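Local coordinates for vacuolar aminopeptidase 1 (Saccharomyces cerevisiae, PDB 5JGF), which removes amino acids from the N-terminus of peptides and proteins in the vacuole, using zinc, and is the major cargo of the cytoplasm-to-vacuole targeting pathway, at residues 340-345 with 427-432; 111-116 with 185-190; 6-11 with 445-450; 39-44 with 58-63; 24-29 with 135-140. All coordinates share one frame; numbering follows the deposited sequence.

Contact 1: residues 340-345 with 427-432. With ZN (zinc ion), chain K.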
# COMPACT_ATOMS: atom_id res chain seq x y z
N ILE D 340 -11.51 -32.43 -41.24
CA ILE D 340 -10.98 -32.93 -39.99
C ILE D 340 -11.85 -32.44 -38.84
O ILE D 340 -12.12 -31.25 -38.73
CB ILE D 340 -9.54 -32.43 -39.72
CG1 ILE D 340 -8.59 -32.91 -40.83
CG2 ILE D 340 -9.06 -32.94 -38.37
CD1 ILE D 340 -7.15 -32.41 -40.67
N LEU D 341 -12.31 -33.37 -38.01
CA LEU D 341 -13.09 -32.98 -36.85
C LEU D 341 -12.11 -33.08 -35.70
O LEU D 341 -11.63 -34.17 -35.38
CB LEU D 341 -14.27 -33.92 -36.58
CG LEU D 341 -15.42 -34.03 -37.58
CD1 LEU D 341 -16.58 -34.79 -36.94
CD2 LEU D 341 -15.88 -32.64 -38.01
N SER D 342 -11.76 -31.94 -35.11
CA SER D 342 -10.86 -31.93 -33.96
C SER D 342 -11.82 -32.08 -32.79
O SER D 342 -12.48 -31.12 -32.39
CB SER D 342 -10.13 -30.59 -33.87
OG SER D 342 -9.39 -30.51 -32.67
N ALA D 343 -11.93 -33.30 -32.26
CA ALA D 343 -12.85 -33.58 -31.17
C ALA D 343 -12.21 -33.51 -29.80
O ALA D 343 -11.48 -34.42 -29.40
CB ALA D 343 -13.50 -34.95 -31.39
N ASP D 344 -12.49 -32.43 -29.08
CA ASP D 344 -11.97 -32.24 -27.74
C ASP D 344 -13.12 -31.68 -26.91
O ASP D 344 -13.87 -30.81 -27.36
CB ASP D 344 -10.80 -31.25 -27.75
CG ASP D 344 -9.95 -31.33 -26.49
OD1 ASP D 344 -10.35 -32.04 -25.55
OD2 ASP D 344 -8.89 -30.67 -26.44
N VAL D 345 -13.28 -32.20 -25.70
CA VAL D 345 -14.36 -31.76 -24.83
C VAL D 345 -14.35 -30.25 -24.63
O VAL D 345 -13.29 -29.63 -24.61
CB VAL D 345 -14.26 -32.44 -23.45
CG1 VAL D 345 -14.51 -33.94 -23.59
CG2 VAL D 345 -12.89 -32.18 -22.83
N THR D 427 -10.72 -27.71 -40.88
CA THR D 427 -10.82 -28.40 -39.61
C THR D 427 -11.90 -27.77 -38.74
O THR D 427 -12.02 -26.55 -38.67
CB THR D 427 -9.46 -28.35 -38.88
OG1 THR D 427 -8.47 -28.99 -39.70
CG2 THR D 427 -9.54 -29.03 -37.52
N ILE D 428 -12.68 -28.62 -38.07
CA ILE D 428 -13.76 -28.16 -37.22
C ILE D 428 -13.55 -28.61 -35.78
O ILE D 428 -13.47 -29.81 -35.51
CB ILE D 428 -15.11 -28.71 -37.72
CG1 ILE D 428 -15.27 -28.36 -39.21
CG2 ILE D 428 -16.27 -28.14 -36.90
CD1 ILE D 428 -16.13 -29.33 -39.98
N ASP D 429 -13.45 -27.66 -34.86
CA ASP D 429 -13.28 -27.99 -33.46
C ASP D 429 -14.65 -28.14 -32.82
O ASP D 429 -15.49 -27.24 -32.91
CB ASP D 429 -12.48 -26.90 -32.74
CG ASP D 429 -10.98 -27.13 -32.83
OD1 ASP D 429 -10.47 -28.04 -32.14
OD2 ASP D 429 -10.31 -26.39 -33.58
N LEU D 430 -14.88 -29.28 -32.18
CA LEU D 430 -16.14 -29.56 -31.52
C LEU D 430 -15.88 -30.67 -30.51
O LEU D 430 -14.77 -31.17 -30.40
CB LEU D 430 -17.19 -30.01 -32.54
CG LEU D 430 -16.81 -31.08 -33.58
CD1 LEU D 430 -16.52 -32.41 -32.90
CD2 LEU D 430 -17.96 -31.23 -34.58
N GLY D 431 -16.92 -31.06 -29.78
CA GLY D 431 -16.72 -32.12 -28.81
C GLY D 431 -17.91 -32.28 -27.91
O GLY D 431 -18.92 -31.58 -28.05
N ILE D 432 -17.81 -33.24 -26.99
CA ILE D 432 -18.86 -33.50 -26.03
C ILE D 432 -18.53 -32.59 -24.86
O ILE D 432 -17.41 -32.61 -24.35
CB ILE D 432 -18.83 -34.98 -25.58
CG1 ILE D 432 -19.04 -35.89 -26.80
CG2 ILE D 432 -19.90 -35.23 -24.52
CD1 ILE D 432 -18.87 -37.37 -26.51
ZN ZN K . -8.82 -31.70 -24.10
O HOH W 1 -11.81 -29.36 -30.30
O HOH W 2 -10.45 -29.99 -23.63
O HOH W 3 -7.36 -30.50 -23.32

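Contact 2: residues 111-116 with 185-190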
# COMPACT_ATOMS: atom_id res chain seq x y z
N TYR D 111 6.89 -42.12 7.90
CA TYR D 111 6.02 -42.13 6.74
C TYR D 111 6.77 -42.36 5.44
O TYR D 111 7.83 -41.78 5.21
CB TYR D 111 5.28 -40.80 6.62
CG TYR D 111 4.09 -40.65 7.55
CD1 TYR D 111 2.82 -41.06 7.15
CD2 TYR D 111 4.25 -40.08 8.81
CE1 TYR D 111 1.72 -40.89 7.99
CE2 TYR D 111 3.16 -39.92 9.65
CZ TYR D 111 1.90 -40.32 9.24
OH TYR D 111 0.83 -40.11 10.07
N GLY D 112 6.20 -43.21 4.59
CA GLY D 112 6.79 -43.48 3.30
C GLY D 112 6.09 -42.57 2.31
O GLY D 112 4.86 -42.46 2.32
N ARG D 113 6.87 -41.89 1.47
CA ARG D 113 6.33 -40.99 0.46
C ARG D 113 7.08 -41.23 -0.85
O ARG D 113 8.15 -41.82 -0.85
CB ARG D 113 6.54 -39.53 0.88
CG ARG D 113 5.77 -39.11 2.13
CD ARG D 113 6.02 -37.65 2.47
NE ARG D 113 7.42 -37.40 2.83
CZ ARG D 113 7.92 -36.19 3.07
NH1 ARG D 113 7.14 -35.12 2.99
NH2 ARG D 113 9.20 -36.05 3.40
N ILE D 114 6.50 -40.79 -1.96
CA ILE D 114 7.16 -40.94 -3.26
C ILE D 114 7.22 -39.58 -3.93
O ILE D 114 6.27 -38.80 -3.87
CB ILE D 114 6.42 -41.93 -4.20
CG1 ILE D 114 4.94 -41.57 -4.30
CG2 ILE D 114 6.62 -43.36 -3.70
CD1 ILE D 114 4.19 -42.39 -5.35
N ALA D 115 8.35 -39.29 -4.56
CA ALA D 115 8.54 -38.03 -5.26
C ALA D 115 7.82 -38.10 -6.60
O ALA D 115 8.03 -39.03 -7.38
CB ALA D 115 10.03 -37.76 -5.46
N VAL D 116 6.98 -37.11 -6.87
CA VAL D 116 6.21 -37.07 -8.11
C VAL D 116 6.18 -35.67 -8.71
O VAL D 116 6.59 -34.71 -8.07
CB VAL D 116 4.74 -37.53 -7.87
CG1 VAL D 116 4.72 -38.94 -7.29
CG2 VAL D 116 4.05 -36.56 -6.91
N ILE D 185 2.66 -33.92 -1.56
CA ILE D 185 3.44 -35.14 -1.76
C ILE D 185 2.63 -36.37 -1.37
O ILE D 185 2.09 -36.45 -0.27
CB ILE D 185 4.75 -35.09 -0.94
CG1 ILE D 185 5.52 -33.81 -1.27
CG2 ILE D 185 5.61 -36.31 -1.26
CD1 ILE D 185 6.76 -33.58 -0.41
N PRO D 186 2.53 -37.35 -2.28
CA PRO D 186 1.77 -38.56 -1.96
C PRO D 186 2.39 -39.39 -0.84
O PRO D 186 3.60 -39.64 -0.84
CB PRO D 186 1.76 -39.34 -3.28
CG PRO D 186 1.98 -38.27 -4.33
CD PRO D 186 3.01 -37.38 -3.67
N VAL D 187 1.55 -39.80 0.11
CA VAL D 187 1.99 -40.64 1.22
C VAL D 187 1.64 -42.05 0.76
O VAL D 187 0.49 -42.32 0.39
CB VAL D 187 1.23 -40.30 2.52
CG1 VAL D 187 1.50 -41.35 3.58
CG2 VAL D 187 1.67 -38.93 3.02
N ILE D 188 2.62 -42.94 0.77
CA ILE D 188 2.41 -44.30 0.30
C ILE D 188 2.34 -45.36 1.40
O ILE D 188 1.81 -46.45 1.18
CB ILE D 188 3.49 -44.65 -0.75
CG1 ILE D 188 3.13 -45.94 -1.48
CG2 ILE D 188 4.86 -44.76 -0.09
CD1 ILE D 188 3.90 -46.13 -2.79
N GLY D 189 2.86 -45.06 2.58
CA GLY D 189 2.79 -46.04 3.65
C GLY D 189 3.42 -45.63 4.96
O GLY D 189 3.84 -44.48 5.14
N PHE D 190 3.46 -46.57 5.90
CA PHE D 190 4.07 -46.36 7.20
C PHE D 190 4.52 -47.75 7.62
O PHE D 190 3.84 -48.44 8.37
CB PHE D 190 3.07 -45.81 8.22
CG PHE D 190 3.72 -45.18 9.42
CD1 PHE D 190 4.06 -43.84 9.42
CD2 PHE D 190 4.08 -45.96 10.52
CE1 PHE D 190 4.74 -43.27 10.50
CE2 PHE D 190 4.76 -45.41 11.60
CZ PHE D 190 5.09 -44.06 11.59

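Contact 3: residues 6-11 with 445-450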
# COMPACT_ATOMS: atom_id res chain seq x y z
N HIS D 6 -32.03 -47.51 -23.49
CA HIS D 6 -31.27 -48.73 -23.08
C HIS D 6 -29.89 -48.74 -23.72
O HIS D 6 -28.90 -49.05 -23.06
CB HIS D 6 -32.04 -49.99 -23.49
N ASN D 7 -29.83 -48.40 -25.00
CA ASN D 7 -28.56 -48.36 -25.72
C ASN D 7 -27.66 -47.28 -25.14
O ASN D 7 -26.45 -47.47 -25.00
CB ASN D 7 -28.80 -48.10 -27.20
N TYR D 8 -28.25 -46.13 -24.81
CA TYR D 8 -27.48 -45.03 -24.24
C TYR D 8 -26.97 -45.37 -22.84
O TYR D 8 -25.86 -45.01 -22.47
CB TYR D 8 -28.33 -43.76 -24.18
CG TYR D 8 -28.59 -43.12 -25.52
CD1 TYR D 8 -29.62 -43.58 -26.35
CD2 TYR D 8 -27.79 -42.09 -25.99
CE1 TYR D 8 -29.83 -43.02 -27.62
CE2 TYR D 8 -27.99 -41.53 -27.25
CZ TYR D 8 -29.01 -42.00 -28.06
OH TYR D 8 -29.19 -41.44 -29.31
N GLU D 9 -27.80 -46.07 -22.07
CA GLU D 9 -27.41 -46.49 -20.73
C GLU D 9 -26.27 -47.50 -20.79
O GLU D 9 -25.32 -47.42 -20.01
CB GLU D 9 -28.60 -47.11 -20.01
CG GLU D 9 -29.59 -46.09 -19.47
CD GLU D 9 -30.97 -46.70 -19.23
OE1 GLU D 9 -31.04 -47.93 -19.09
OE2 GLU D 9 -31.99 -45.97 -19.21
N ASP D 10 -26.37 -48.45 -21.71
CA ASP D 10 -25.35 -49.47 -21.87
C ASP D 10 -24.02 -48.87 -22.30
O ASP D 10 -22.97 -49.20 -21.75
CB ASP D 10 -25.80 -50.52 -22.90
CG ASP D 10 -26.95 -51.38 -22.39
OD1 ASP D 10 -27.16 -51.42 -21.16
OD2 ASP D 10 -27.62 -52.03 -23.22
N ILE D 11 -24.05 -47.97 -23.28
CA ILE D 11 -22.80 -47.37 -23.74
C ILE D 11 -22.20 -46.48 -22.64
O ILE D 11 -20.98 -46.38 -22.52
CB ILE D 11 -23.01 -46.56 -25.05
CG1 ILE D 11 -21.65 -46.23 -25.67
CG2 ILE D 11 -23.78 -45.28 -24.76
CD1 ILE D 11 -20.83 -47.47 -26.01
N GLY D 445 -23.30 -35.37 -19.31
CA GLY D 445 -24.63 -35.96 -19.29
C GLY D 445 -24.54 -37.46 -19.45
O GLY D 445 -23.65 -37.96 -20.14
N SER D 446 -25.45 -38.20 -18.81
CA SER D 446 -25.43 -39.65 -18.92
C SER D 446 -25.76 -40.13 -20.35
O SER D 446 -25.42 -41.25 -20.72
CB SER D 446 -26.42 -40.27 -17.92
OG SER D 446 -27.72 -39.75 -18.11
N LYS D 447 -26.42 -39.28 -21.13
CA LYS D 447 -26.76 -39.61 -22.52
C LYS D 447 -25.71 -39.11 -23.53
O LYS D 447 -25.73 -39.49 -24.70
CB LYS D 447 -28.10 -38.97 -22.92
CG LYS D 447 -29.37 -39.68 -22.47
CD LYS D 447 -30.57 -39.21 -23.29
CE LYS D 447 -30.34 -39.45 -24.79
NZ LYS D 447 -31.58 -39.21 -25.59
N ASP D 448 -24.80 -38.25 -23.07
CA ASP D 448 -23.81 -37.68 -23.97
C ASP D 448 -22.80 -38.60 -24.64
O ASP D 448 -22.38 -38.34 -25.77
CB ASP D 448 -23.11 -36.52 -23.26
CG ASP D 448 -23.99 -35.28 -23.20
OD1 ASP D 448 -24.12 -34.66 -22.12
OD2 ASP D 448 -24.56 -34.92 -24.25
N VAL D 449 -22.42 -39.69 -23.99
CA VAL D 449 -21.50 -40.63 -24.63
C VAL D 449 -22.22 -41.17 -25.87
O VAL D 449 -21.67 -41.17 -26.98
CB VAL D 449 -21.14 -41.81 -23.70
CG1 VAL D 449 -20.30 -42.83 -24.46
CG2 VAL D 449 -20.38 -41.30 -22.49
N GLY D 450 -23.46 -41.61 -25.68
CA GLY D 450 -24.25 -42.14 -26.78
C GLY D 450 -24.54 -41.13 -27.87
O GLY D 450 -24.47 -41.44 -29.06
O HOH W 4 -24.78 -42.50 -23.14

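Contact 4: residues 39-44 with 58-63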
# COMPACT_ATOMS: atom_id res chain seq x y z
N HIS D 39 -12.03 -56.28 -34.20
CA HIS D 39 -12.87 -55.88 -35.33
C HIS D 39 -12.15 -55.94 -36.66
O HIS D 39 -12.49 -55.24 -37.62
CB HIS D 39 -13.47 -54.50 -35.05
CG HIS D 39 -14.55 -54.53 -34.02
ND1 HIS D 39 -15.87 -54.80 -34.34
CD2 HIS D 39 -14.51 -54.42 -32.68
CE1 HIS D 39 -16.59 -54.84 -33.23
NE2 HIS D 39 -15.78 -54.62 -32.21
N ASN D 40 -11.14 -56.80 -36.71
CA ASN D 40 -10.37 -57.05 -37.92
C ASN D 40 -9.57 -55.91 -38.54
O ASN D 40 -9.46 -55.84 -39.77
CB ASN D 40 -11.29 -57.68 -38.96
CG ASN D 40 -12.00 -58.91 -38.43
OD1 ASN D 40 -13.22 -58.92 -38.26
ND2 ASN D 40 -11.23 -59.96 -38.14
N PHE D 41 -9.03 -55.03 -37.71
CA PHE D 41 -8.18 -53.95 -38.22
C PHE D 41 -6.78 -54.54 -38.09
O PHE D 41 -6.43 -55.10 -37.05
CB PHE D 41 -8.29 -52.69 -37.35
CG PHE D 41 -9.46 -51.81 -37.69
CD1 PHE D 41 -10.76 -52.21 -37.39
CD2 PHE D 41 -9.26 -50.57 -38.29
CE1 PHE D 41 -11.85 -51.38 -37.69
CE2 PHE D 41 -10.34 -49.73 -38.59
CZ PHE D 41 -11.64 -50.14 -38.28
N LYS D 42 -5.99 -54.44 -39.15
CA LYS D 42 -4.64 -55.00 -39.14
C LYS D 42 -3.61 -54.02 -38.61
O LYS D 42 -3.51 -52.89 -39.08
CB LYS D 42 -4.27 -55.43 -40.56
CG LYS D 42 -2.85 -55.93 -40.74
CD LYS D 42 -2.59 -56.19 -42.22
CE LYS D 42 -1.15 -56.61 -42.49
NZ LYS D 42 -0.90 -56.71 -43.95
N TYR D 43 -2.83 -54.45 -37.62
CA TYR D 43 -1.80 -53.59 -37.05
C TYR D 43 -0.59 -53.49 -37.96
O TYR D 43 -0.09 -54.50 -38.47
CB TYR D 43 -1.35 -54.11 -35.68
CG TYR D 43 -0.13 -53.38 -35.16
CD1 TYR D 43 1.15 -53.91 -35.32
CD2 TYR D 43 -0.25 -52.14 -34.54
CE1 TYR D 43 2.28 -53.22 -34.88
CE2 TYR D 43 0.87 -51.44 -34.10
CZ TYR D 43 2.13 -51.98 -34.27
OH TYR D 43 3.23 -51.29 -33.83
N LEU D 44 -0.12 -52.26 -38.16
CA LEU D 44 1.05 -51.99 -38.99
C LEU D 44 2.10 -51.26 -38.16
O LEU D 44 1.79 -50.27 -37.50
CB LEU D 44 0.67 -51.12 -40.18
CG LEU D 44 -0.40 -51.63 -41.15
CD1 LEU D 44 -0.61 -50.59 -42.24
CD2 LEU D 44 0.04 -52.96 -41.76
N GLY D 58 -7.03 -51.98 -50.47
CA GLY D 58 -7.17 -51.13 -49.30
C GLY D 58 -7.41 -52.01 -48.09
O GLY D 58 -6.84 -53.10 -48.00
N GLY D 59 -8.23 -51.55 -47.16
CA GLY D 59 -8.51 -52.36 -45.99
C GLY D 59 -8.62 -51.57 -44.70
O GLY D 59 -8.71 -50.34 -44.71
N LYS D 60 -8.62 -52.29 -43.59
CA LYS D 60 -8.72 -51.69 -42.26
C LYS D 60 -7.41 -51.90 -41.51
O LYS D 60 -6.98 -53.04 -41.31
CB LYS D 60 -9.88 -52.33 -41.50
CG LYS D 60 -11.22 -52.15 -42.19
CD LYS D 60 -12.32 -52.96 -41.52
CE LYS D 60 -13.62 -52.86 -42.30
NZ LYS D 60 -14.65 -53.79 -41.76
N PHE D 61 -6.78 -50.80 -41.10
CA PHE D 61 -5.51 -50.89 -40.38
C PHE D 61 -5.41 -49.88 -39.25
O PHE D 61 -6.29 -49.05 -39.03
CB PHE D 61 -4.34 -50.62 -41.33
CG PHE D 61 -4.47 -51.26 -42.69
CD1 PHE D 61 -5.25 -50.67 -43.68
CD2 PHE D 61 -3.79 -52.43 -42.98
CE1 PHE D 61 -5.36 -51.25 -44.94
CE2 PHE D 61 -3.90 -53.02 -44.25
CZ PHE D 61 -4.68 -52.42 -45.22
N TYR D 62 -4.31 -49.98 -38.51
CA TYR D 62 -4.01 -49.04 -37.44
C TYR D 62 -2.54 -49.19 -37.09
O TYR D 62 -1.94 -50.24 -37.32
CB TYR D 62 -4.90 -49.27 -36.21
CG TYR D 62 -4.54 -50.45 -35.33
CD1 TYR D 62 -4.99 -51.74 -35.63
CD2 TYR D 62 -3.77 -50.28 -34.18
CE1 TYR D 62 -4.70 -52.82 -34.80
CE2 TYR D 62 -3.47 -51.35 -33.34
CZ TYR D 62 -3.93 -52.61 -33.65
OH TYR D 62 -3.65 -53.67 -32.82
N THR D 63 -1.96 -48.12 -36.56
CA THR D 63 -0.56 -48.15 -36.16
C THR D 63 -0.46 -47.40 -34.84
O THR D 63 -1.38 -46.68 -34.45
CB THR D 63 0.36 -47.50 -37.21
OG1 THR D 63 1.72 -47.71 -36.85
CG2 THR D 63 0.09 -45.99 -37.32
O HOH W 5 -14.72 -53.90 -39.01

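Contact 5: residues 24-29 with 135-140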
# COMPACT_ATOMS: atom_id res chain seq x y z
N THR D 24 -4.21 -45.14 -17.43
CA THR D 24 -3.15 -44.36 -18.07
C THR D 24 -3.28 -44.34 -19.59
O THR D 24 -4.02 -45.14 -20.17
CB THR D 24 -1.75 -44.92 -17.72
OG1 THR D 24 -1.53 -46.13 -18.46
CG2 THR D 24 -1.66 -45.21 -16.23
N THR D 25 -2.57 -43.42 -20.22
CA THR D 25 -2.61 -43.30 -21.68
C THR D 25 -2.22 -44.64 -22.31
O THR D 25 -2.81 -45.07 -23.30
CB THR D 25 -1.67 -42.19 -22.16
OG1 THR D 25 -1.98 -40.97 -21.48
CG2 THR D 25 -1.82 -41.97 -23.66
N TYR D 26 -1.23 -45.31 -21.72
CA TYR D 26 -0.79 -46.61 -22.23
C TYR D 26 -1.93 -47.62 -22.26
O TYR D 26 -2.10 -48.34 -23.24
CB TYR D 26 0.34 -47.17 -21.37
CG TYR D 26 1.63 -46.39 -21.46
CD1 TYR D 26 2.38 -46.37 -22.63
CD2 TYR D 26 2.10 -45.66 -20.36
CE1 TYR D 26 3.58 -45.65 -22.71
CE2 TYR D 26 3.29 -44.94 -20.43
CZ TYR D 26 4.02 -44.94 -21.61
OH TYR D 26 5.19 -44.22 -21.68
N HIS D 27 -2.71 -47.67 -21.18
CA HIS D 27 -3.84 -48.61 -21.11
C HIS D 27 -4.90 -48.26 -22.14
O HIS D 27 -5.46 -49.15 -22.78
CB HIS D 27 -4.50 -48.61 -19.72
CG HIS D 27 -3.64 -49.16 -18.63
ND1 HIS D 27 -2.80 -48.37 -17.87
CD2 HIS D 27 -3.47 -50.43 -18.18
CE1 HIS D 27 -2.16 -49.13 -16.99
NE2 HIS D 27 -2.55 -50.38 -17.16
N VAL D 28 -5.18 -46.97 -22.28
CA VAL D 28 -6.18 -46.50 -23.23
C VAL D 28 -5.86 -46.91 -24.67
O VAL D 28 -6.72 -47.41 -25.39
CB VAL D 28 -6.34 -44.97 -23.16
CG1 VAL D 28 -7.24 -44.47 -24.29
CG2 VAL D 28 -6.94 -44.58 -21.81
N VAL D 29 -4.61 -46.69 -25.07
CA VAL D 29 -4.17 -47.07 -26.41
C VAL D 29 -4.25 -48.59 -26.57
O VAL D 29 -4.71 -49.08 -27.60
CB VAL D 29 -2.74 -46.58 -26.67
CG1 VAL D 29 -2.20 -47.19 -27.96
CG2 VAL D 29 -2.72 -45.05 -26.77
N GLY D 135 -0.05 -46.88 -11.80
CA GLY D 135 -0.07 -47.72 -12.97
C GLY D 135 0.70 -47.11 -14.12
O GLY D 135 1.09 -45.95 -14.06
N GLY D 136 0.92 -47.90 -15.16
CA GLY D 136 1.66 -47.39 -16.29
C GLY D 136 2.50 -48.44 -16.97
O GLY D 136 2.24 -49.64 -16.86
N ARG D 137 3.53 -47.98 -17.67
CA ARG D 137 4.42 -48.86 -18.42
C ARG D 137 5.72 -49.20 -17.71
O ARG D 137 6.40 -48.33 -17.16
CB ARG D 137 4.73 -48.20 -19.77
CG ARG D 137 5.56 -49.05 -20.72
CD ARG D 137 5.86 -48.27 -21.99
NE ARG D 137 6.30 -49.15 -23.06
CZ ARG D 137 6.64 -48.74 -24.28
NH1 ARG D 137 7.03 -49.62 -25.19
NH2 ARG D 137 6.58 -47.45 -24.59
N LEU D 138 6.07 -50.48 -17.73
CA LEU D 138 7.32 -50.95 -17.14
C LEU D 138 8.16 -51.51 -18.27
O LEU D 138 7.63 -52.21 -19.14
CB LEU D 138 7.08 -52.07 -16.13
CG LEU D 138 6.30 -51.82 -14.84
CD1 LEU D 138 6.37 -53.08 -13.98
CD2 LEU D 138 6.89 -50.63 -14.08
N LEU D 139 9.44 -51.19 -18.28
CA LEU D 139 10.34 -51.74 -19.29
C LEU D 139 11.21 -52.73 -18.54
O LEU D 139 11.76 -52.40 -17.48
CB LEU D 139 11.21 -50.65 -19.92
CG LEU D 139 10.50 -49.60 -20.79
CD1 LEU D 139 11.54 -48.67 -21.41
CD2 LEU D 139 9.70 -50.30 -21.89
N TYR D 140 11.32 -53.95 -19.05
CA TYR D 140 12.13 -54.95 -18.37
C TYR D 140 12.93 -55.81 -19.34
O TYR D 140 12.70 -55.80 -20.55
CB TYR D 140 11.25 -55.86 -17.50
CG TYR D 140 10.28 -56.73 -18.28
CD1 TYR D 140 9.07 -56.23 -18.75
CD2 TYR D 140 10.60 -58.06 -18.55
CE1 TYR D 140 8.19 -57.04 -19.47
CE2 TYR D 140 9.72 -58.88 -19.27
CZ TYR D 140 8.52 -58.36 -19.72
OH TYR D 140 7.66 -59.17 -20.43
O HOH W 6 6.49 -44.76 -24.09

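Contact 1: residues 340-345 with 427-432
Ser-342 and Asp-429 face each other on neighbouring parallel strands, and their side chains meet in a buried hydrogen bond: Ser-342 OG donates to Asp-429 OD1 over 2.7 Å. The hydroxyl reaches that oxygen from above the carboxylate plane, 42° out of it, with OG anti to the backbone N (chi1 173°). OD1 also bonds Thr-414 OG1, and a water lies within hydrogen-bonding distance of both OD1 and Ser-342 O, while OD2 is held by the backbone N of Ala-380, so several partners fix the buried carboxylate. On the same face, the hydroxyl of Thr-427, bonded to Ala-425 O, lies against Ile-340, OG1 to CB 3.6 Å. The other face is apolar. Leu-341 and Ile-428 run side by side in the same direction, CD2 to CD1 3.9 Å, and Ala-343 CB comes within 4.2 Å of Leu-430 CD1; Leu-341, Ala-343 and Leu-430 pack on Phe-459, Phe-456 and Phe-455 of helix 448-468. Backbone bonds continue the ladder up to Asp-344 N, which donates to Leu-430 O at 2.9 Å. Just beyond the paired strands, Asp-344 points its CB away from 427-432, and its carboxylate binds a zinc ion through OD1 at 2.1 Å and, more loosely, OD2 at 2.6 Å. His-91 and Asp-262 complete the protein ligands. A metal ligand at the C-terminal end of a central parallel strand is the arrangement expected of the two-zinc site of M18 aminopeptidases.

Contact 2: residues 111-116 with 185-190
Gly-112 and Gly-189 form an antiparallel hydrogen-bonded pair, in which Gly-112 N donates to Gly-189 O over 2.7 Å. The return is shared: Gly-112 O accepts from both Ile-188 N, at 2.8 Å, and Gly-189 N, at 3.3 Å, both from the same face of its plane. Two residues oppose one, which defines a classic beta bulge, and the register slips by one before Arg-113 meets Val-187 as a non-hydrogen-bonded pair. A weak bond from Ile-114 N to Pro-186 O follows. This bulged pairing adds strand 187-189 as the outermost, within this subunit, of the six-stranded antiparallel sheet, where a second subunit packs on Val-187, Ile-188 and Phe-190. Beside the glycine pair, Phe-190 turns its edge onto the face of Tyr-111 in a T-shaped stack, planes 80° apart, with Phe-190 CD1 3.6 Å above the centre of the tyrosine ring. Val-187 CG1 touches the edge of that ring at CD1. Val-116 and Pro-186 reach toward each other tip to tip, CG2 to CD 3.5 Å, while Ile-114 crosses both Pro-186 and Ile-188 at about a right angle. Arg-113 passes its aliphatic part by Ile-185, CD to CG2 4.0 Å, and its NH1 bonds Asn-352 of the second subunit.

Contact 3: residues 6-11 with 445-450
Tyr-8 presents one ring face to Lys-447, whose CE lies 3.8 Å above the ring plane, displaced toward the rim. The lysine chain bends at chi3 (58°), which places CE there, and the ammonium follows: NZ stands 4.5 Å from the ring centroid and 9° off the normal, a cation-pi contact alongside the CH-pi contact of CE. The ring also packs on the bare backbone of Gly-450, where no side chain intervenes, with Tyr-8 CE2 3.5 Å from Gly-450 C. Deeper in, Ile-11 crosses Val-449 obliquely, CG1 to CG1 3.9 Å. No direct hydrogen bond joins the segments, but one water does: it donates to Tyr-8 O and Ser-446 O, each at 2.8 Å, and accepts from Gly-450 N. The first helix, 7-21, is thereby packed against the opening turn of the last, 448-468, shortly after strand 442-445, while Phe-268 of helix 261-278 touches both Ile-11 and Val-449.

Contact 4: residues 39-44 with 58-63
Lys-42 and Lys-60 begin a parallel pairing through the backbone: Lys-42 N donates to Lys-60 O over 2.8 Å, Lys-42 O accepts from Tyr-62 N, and Leu-44 N returns to Tyr-62 O. The last rung is a side-chain bond, Thr-63 OG1 donating to Leu-44 O at 2.6 Å. A water links His-39 O to Lys-60 NZ, which also bonds Ala-278 O. The chain enters this pairing straight from helix 25-38, which ends in a Schellman motif with Asn-40 at positive phi as its C-prime residue; short strand 42-43 then forms one margin of the nine-stranded mixed sheet. Among the aromatic contacts, Tyr-43 directs its edge at the face of Tyr-62 in an offset edge-to-face pair, planes 63° apart and Tyr-43 CD2 3.5 Å from Tyr-62 CE2. A chi1 of 76° sets Tyr-62 CG between the backbone N and the carbonyl carbon, on the side of Tyr-43; its hydroxyl bonds Asp-37. Lys-60 CB sits over the face of Phe-41 in a CH-pi contact, 3.8 Å from the centroid, while Phe-61 O lies in plane at that ring's edge. On the face away from Tyr-43 and Tyr-62, Phe-61 runs alongside Lys-42 and its CD2 lies 3.7 Å from Leu-44 CD1.

Contact 5: residues 24-29 with 135-140
Tyr-26 offers a ring face to Arg-137, and the two side chains cross at about a right angle. Arg-137 CB sits over the ring centre, 3.6 Å above the plane, in a CH-pi contact; CD comes within 3.5 Å of Tyr-26 CE1. With CG anti to the backbone N (chi1 -175°) and the chain extended to NE, the arginine carries its guanidinium past the ring, the planes 61° apart. Nearer the start of the helix, Thr-24 CG2 rests 3.6 Å from Gly-135 O, and His-27 CE1 approaches Gly-136 N at 3.8 Å. A second shell positions these groups. Thr-24, the N-cap residue of helix 25-38, shares a 2.6 Å hydrogen bond between its OG1 and His-27 ND1. Asp-237 bonds the Tyr-26 hydroxyl and Ser-150 bonds Arg-137 NE, while Val-383 and Val-384 of a neighbouring subunit pack on Tyr-26 and Arg-137. A water donates to Tyr-26 OH and takes a weak bond from Arg-137 NH2. The arginine meets the ring through hydrocarbon, so the contact probably owes little to charge.

In the fold
Contacts 1 and 4 belong to the same mixed sheet, contact 4 at its margin and contact 1 well inside it, their centres 24 Å apart. Contacts 2 and 5 reach the separate antiparallel sheet, 21 Å apart between centres, and both meet other subunits of the dodecamer. Contact 5 ties that sheet to helix 25-38, whose far end leads into contact 4. Contact 3 joins the first helix of the chain to the start of the last and touches contact 1 directly, Ile-432 CG2 packing on Asp-448 CB at 3.7 Å. Zinc is bound within contact 1 alone; contact 2 lies on the opposite side of the chain's centre, about 24 Å from contact 1 between nearest atoms, and contact 5 about 12 Å.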